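Local coordinates for putative carbohydrate-active enzyme (Uncultured organism, PDB 5WH8), which probably hydrolyses O-glycosidic bonds of cellulose through its glycoside hydrolase family 5 domain, the part of a longer protein present here, at residues N119-D130 and Y163-N174. Residues are numbered along the deposited sequence; the frame is centred on the assembly and turned at random.
Sequences NYTLDDAIPFWD and YAEAVIPVIRKN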
loop_
_atom_site.group_PDB
_atom_site.type_symbol
_atom_site.label_atom_id
_atom_site.label_comp_id
_atom_site.label_asym_id
_atom_site.label_seq_id
_atom_site.Cartn_x
_atom_site.Cartn_y
_atom_site.Cartn_z
ATOM N N ASN A 119 0.529 0.688 18.923
ATOM C CA ASN A 119 -0.348 0.597 20.083
ATOM C C ASN A 119 -0.756 1.962 20.619
ATOM O O ASN A 119 -1.855 2.112 21.176
ATOM C CB ASN A 119 0.316 -0.216 21.192
ATOM C CG ASN A 119 0.456 -1.660 20.820
ATOM O OD1 ASN A 119 -0.530 -2.394 20.787
ATOM N ND2 ASN A 119 1.684 -2.087 20.535
ATOM N N TYR A 120 0.102 2.963 20.428
ATOM C CA TYR A 120 -0.175 4.282 20.974
ATOM C C TYR A 120 -1.174 5.058 20.119
ATOM O O TYR A 120 -1.476 6.219 20.433
ATOM C CB TYR A 120 1.129 5.069 21.133
ATOM C CG TYR A 120 2.092 4.463 22.130
ATOM C CD1 TYR A 120 1.692 3.460 23.027
ATOM C CD2 TYR A 120 3.410 4.888 22.180
ATOM C CE1 TYR A 120 2.595 2.909 23.934
ATOM C CE2 TYR A 120 4.306 4.345 23.091
ATOM C CZ TYR A 120 3.897 3.360 23.951
ATOM O OH TYR A 120 4.806 2.819 24.853
ATOM N N THR A 121 -1.687 4.421 19.056
ATOM C CA THR A 121 -2.766 5.002 18.256
ATOM C C THR A 121 -4.106 4.264 18.410
ATOM O O THR A 121 -5.071 4.618 17.722
ATOM C CB THR A 121 -2.422 5.019 16.742
ATOM O OG1 THR A 121 -2.502 3.685 16.208
ATOM C CG2 THR A 121 -1.041 5.599 16.509
ATOM N N LEU A 122 -4.191 3.299 19.332
ATOM C CA LEU A 122 -5.357 2.412 19.399
ATOM C C LEU A 122 -6.672 3.106 19.753
ATOM O O LEU A 122 -7.737 2.636 19.322
ATOM C CB LEU A 122 -5.110 1.270 20.405
ATOM C CG LEU A 122 -4.319 0.093 19.844
ATOM C CD1 LEU A 122 -3.830 -0.829 20.948
ATOM C CD2 LEU A 122 -5.156 -0.683 18.856
ATOM N N ASP A 123 -6.621 4.190 20.529
ATOM C CA ASP A 123 -7.855 4.905 20.871
ATOM C C ASP A 123 -8.585 5.382 19.617
ATOM O O ASP A 123 -9.810 5.515 19.637
ATOM C CB ASP A 123 -7.581 6.105 21.779
ATOM C CG ASP A 123 -7.174 5.707 23.185
ATOM O OD1 ASP A 123 -7.516 4.587 23.621
ATOM O OD2 ASP A 123 -6.535 6.539 23.859
ATOM N N ASP A 124 -7.839 5.669 18.541
ATOM C CA ASP A 124 -8.436 6.025 17.249
ATOM C C ASP A 124 -8.428 4.878 16.237
ATOM O O ASP A 124 -9.327 4.792 15.394
ATOM C CB ASP A 124 -7.712 7.235 16.656
ATOM C CG ASP A 124 -7.989 8.483 17.426
ATOM O OD1 ASP A 124 -9.189 8.766 17.655
ATOM O OD2 ASP A 124 -7.022 9.116 17.863
ATOM N N ALA A 125 -7.434 3.998 16.317
ATOM C CA ALA A 125 -7.309 2.914 15.340
ATOM C C ALA A 125 -8.449 1.891 15.437
ATOM O O ALA A 125 -8.922 1.364 14.436
ATOM C CB ALA A 125 -5.974 2.211 15.502
ATOM N N ILE A 126 -8.888 1.598 16.661
ATOM C CA ILE A 126 -9.983 0.647 16.834
ATOM C C ILE A 126 -11.302 1.170 16.208
ATOM O O ILE A 126 -11.896 0.471 15.397
ATOM C CB ILE A 126 -10.168 0.306 18.342
ATOM C CG1 ILE A 126 -8.991 -0.537 18.857
ATOM C CG2 ILE A 126 -11.465 -0.424 18.602
ATOM C CD1 ILE A 126 -8.850 -1.869 18.247
ATOM N N PRO A 127 -11.751 2.397 16.558
ATOM C CA PRO A 127 -12.973 2.872 15.877
ATOM C C PRO A 127 -12.809 3.103 14.372
ATOM O O PRO A 127 -13.764 2.872 13.621
ATOM C CB PRO A 127 -13.305 4.186 16.589
ATOM C CG PRO A 127 -12.185 4.463 17.520
ATOM C CD PRO A 127 -11.389 3.229 17.710
ATOM N N PHE A 128 -11.615 3.505 13.941
ATOM C CA PHE A 128 -11.329 3.639 12.509
ATOM C C PHE A 128 -11.522 2.315 11.796
ATOM O O PHE A 128 -12.221 2.252 10.779
ATOM C CB PHE A 128 -9.906 4.140 12.290
ATOM C CG PHE A 128 -9.500 4.221 10.835
ATOM C CD1 PHE A 128 -9.835 5.315 10.067
ATOM C CD2 PHE A 128 -8.768 3.193 10.250
ATOM C CE1 PHE A 128 -9.457 5.385 8.717
ATOM C CE2 PHE A 128 -8.385 3.258 8.893
ATOM C CZ PHE A 128 -8.714 4.359 8.149
ATOM N N TRP A 129 -10.885 1.265 12.303
ATOM C CA TRP A 129 -10.913 -0.001 11.609
ATOM C C TRP A 129 -12.265 -0.691 11.757
ATOM O O TRP A 129 -12.687 -1.400 10.844
ATOM C CB TRP A 129 -9.763 -0.894 12.082
ATOM C CG TRP A 129 -8.461 -0.501 11.400
ATOM C CD1 TRP A 129 -7.298 -0.073 11.991
ATOM C CD2 TRP A 129 -8.219 -0.473 9.978
ATOM N NE1 TRP A 129 -6.353 0.195 11.023
ATOM C CE2 TRP A 129 -6.900 -0.031 9.785
ATOM C CE3 TRP A 129 -9.000 -0.775 8.858
ATOM C CZ2 TRP A 129 -6.323 0.089 8.490
ATOM C CZ3 TRP A 129 -8.451 -0.640 7.591
ATOM C CH2 TRP A 129 -7.119 -0.195 7.416
ATOM N N ASP A 130 -12.971 -0.449 12.869
ATOM C CA ASP A 130 -14.358 -0.928 13.032
ATOM C C ASP A 130 -15.232 -0.327 11.930
ATOM O O ASP A 130 -15.940 -1.049 11.216
ATOM C CB ASP A 130 -14.880 -0.535 14.426
ATOM C CG ASP A 130 -16.129 -1.318 14.874
ATOM O OD1 ASP A 130 -16.514 -2.337 14.293
ATOM O OD2 ASP A 130 -16.740 -0.885 15.871
ATOM N N TYR A 163 -0.538 -5.264 18.944
ATOM C CA TYR A 163 -1.372 -4.304 18.217
ATOM C C TYR A 163 -2.279 -5.021 17.224
ATOM O O TYR A 163 -3.480 -4.767 17.175
ATOM C CB TYR A 163 -0.499 -3.266 17.485
ATOM C CG TYR A 163 -1.265 -2.379 16.503
ATOM C CD1 TYR A 163 -1.982 -1.288 16.950
ATOM C CD2 TYR A 163 -1.294 -2.668 15.139
ATOM C CE1 TYR A 163 -2.683 -0.481 16.074
ATOM C CE2 TYR A 163 -2.005 -1.869 14.249
ATOM C CZ TYR A 163 -2.700 -0.786 14.726
ATOM O OH TYR A 163 -3.430 0.029 13.886
ATOM N N ALA A 164 -1.689 -5.902 16.421
ATOM C CA ALA A 164 -2.442 -6.618 15.395
ATOM C C ALA A 164 -3.521 -7.508 16.017
ATOM O O ALA A 164 -4.608 -7.661 15.462
ATOM C CB ALA A 164 -1.503 -7.450 14.536
ATOM N N GLU A 165 -3.216 -8.115 17.159
ATOM C CA GLU A 165 -4.188 -8.982 17.818
ATOM C C GLU A 165 -5.322 -8.170 18.472
ATOM O O GLU A 165 -6.367 -8.739 18.823
ATOM C CB GLU A 165 -3.456 -9.894 18.812
ATOM C CG GLU A 165 -2.645 -10.968 18.083
ATOM C CD GLU A 165 -1.756 -11.824 18.965
ATOM O OE1 GLU A 165 -1.547 -11.488 20.151
ATOM O OE2 GLU A 165 -1.244 -12.836 18.441
ATOM N N ALA A 166 -5.137 -6.853 18.603
ATOM C CA ALA A 166 -6.214 -5.930 19.022
ATOM C C ALA A 166 -7.086 -5.489 17.842
ATOM O O ALA A 166 -8.322 -5.455 17.937
ATOM C CB ALA A 166 -5.621 -4.688 19.735
ATOM N N VAL A 167 -6.452 -5.146 16.730
ATOM C CA VAL A 167 -7.175 -4.606 15.575
ATOM C C VAL A 167 -7.800 -5.680 14.664
ATOM O O VAL A 167 -8.893 -5.479 14.139
ATOM C CB VAL A 167 -6.217 -3.681 14.730
ATOM C CG1 VAL A 167 -6.817 -3.315 13.398
ATOM C CG2 VAL A 167 -5.842 -2.413 15.539
ATOM N N ILE A 168 -7.118 -6.799 14.431
ATOM C CA ILE A 168 -7.610 -7.760 13.446
ATOM C C ILE A 168 -8.969 -8.350 13.860
ATOM O O ILE A 168 -9.844 -8.498 13.007
ATOM C CB ILE A 168 -6.570 -8.864 13.165
ATOM C CG1 ILE A 168 -5.404 -8.240 12.360
ATOM C CG2 ILE A 168 -7.194 -10.040 12.390
ATOM C CD1 ILE A 168 -4.256 -9.178 12.119
ATOM N N PRO A 169 -9.169 -8.659 15.156
ATOM C CA PRO A 169 -10.517 -9.154 15.495
ATOM C C PRO A 169 -11.638 -8.139 15.241
ATOM O O PRO A 169 -12.780 -8.523 14.951
ATOM C CB PRO A 169 -10.399 -9.479 16.994
ATOM C CG PRO A 169 -8.939 -9.788 17.187
ATOM C CD PRO A 169 -8.231 -8.791 16.282
ATOM N N VAL A 170 -11.324 -6.860 15.369
ATOM C CA VAL A 170 -12.289 -5.791 15.120
ATOM C C VAL A 170 -12.633 -5.736 13.632
ATOM O O VAL A 170 -13.787 -5.527 13.251
ATOM C CB VAL A 170 -11.736 -4.442 15.599
ATOM C CG1 VAL A 170 -12.617 -3.287 15.162
ATOM C CG2 VAL A 170 -11.568 -4.446 17.125
ATOM N N ILE A 171 -11.627 -5.934 12.793
ATOM C CA ILE A 171 -11.857 -5.981 11.353
ATOM C C ILE A 171 -12.635 -7.250 10.947
ATOM O O ILE A 171 -13.611 -7.189 10.203
ATOM C CB ILE A 171 -10.503 -5.914 10.590
ATOM C CG1 ILE A 171 -9.899 -4.512 10.744
ATOM C CG2 ILE A 171 -10.682 -6.317 9.114
ATOM C CD1 ILE A 171 -8.488 -4.388 10.117
ATOM N N ARG A 172 -12.204 -8.395 11.458
ATOM C CA ARG A 172 -12.717 -9.678 10.990
ATOM C C ARG A 172 -14.141 -9.955 11.479
ATOM O O ARG A 172 -14.856 -10.730 10.851
ATOM C CB ARG A 172 -11.762 -10.802 11.415
ATOM C CG ARG A 172 -10.424 -10.791 10.652
ATOM C CD ARG A 172 -10.623 -11.322 9.234
ATOM N NE ARG A 172 -9.584 -11.002 8.244
ATOM C CZ ARG A 172 -8.506 -11.735 8.004
ATOM N NH1 ARG A 172 -8.235 -12.820 8.731
ATOM N NH2 ARG A 172 -7.660 -11.342 7.063
ATOM N N LYS A 173 -14.578 -9.299 12.547
ATOM C CA LYS A 173 -15.980 -9.467 12.961
ATOM C C LYS A 173 -16.930 -8.850 11.923
ATOM O O LYS A 173 -18.080 -9.270 11.807
ATOM C CB LYS A 173 -16.229 -8.861 14.341
ATOM C CG LYS A 173 -16.336 -7.371 14.401
ATOM C CD LYS A 173 -16.852 -6.920 15.751
ATOM C CE LYS A 173 -16.727 -5.426 15.924
ATOM N NZ LYS A 173 -17.735 -4.686 15.134
ATOM N N ASN A 174 -16.446 -7.856 11.175
ATOM C CA ASN A 174 -17.226 -7.191 10.120
ATOM C C ASN A 174 -16.962 -7.716 8.702
ATOM O O ASN A 174 -17.874 -7.753 7.858
ATOM C CB ASN A 174 -16.938 -5.694 10.112
ATOM C CG ASN A 174 -17.350 -5.004 11.392
ATOM O OD1 ASN A 174 -18.419 -5.281 11.948
ATOM N ND2 ASN A 174 -16.513 -4.084 11.859
#
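The indole of W129 is sandwiched: I171 CD1 sits 3.6 Å above one face, displaced from the ring centre toward its perimeter, and F128 CE2 covers the centre of the opposite face. Y163 OH reaches the indole edge near its plane, 4.1 Å from W129 NE1; the hydroxyl's hydrogen bond goes instead to I146 O. On the Y163 ring, V167 CG2 from the next turn lies over one face, while A125 CB meets the edge. These groups join two neighbouring outer helices of the (beta/alpha)8 (TIM) barrel, 122-135 and 157-172, which follow strands 103-109 and 142-145. The two run nearly parallel, their axes crossing at -22° and approaching to 8.8 Å in these segments. W129 touches I106 and Y163 touches W108, both on strand 103-109, so the two aromatic side chains lie between the helices and the barrel wall.

Farther from the barrel wall, aliphatic groups carry most of the packing. L122 CD2 lies 3.7 Å from Y163 CE1 and also touches A166 and V167, and I126 CD1 rests against V170 CG2. With CG1 anti to its backbone N, V170 presses that methyl against D130, 3.6 Å from D130 CB.

At the C-terminal end of the contact, one carboxylate oxygen gathers two donors. K173 NZ forms a salt bridge with D130 OD1 on the syn side, 2.8 Å away and 23° out of the carboxylate plane; its chain bends at the last torsion to get there. N174 ND2, also bonded to S133 OG, approaches the anti lone pair of D130 OD1 at 3.0 Å, with an N-H...O angle of 159°.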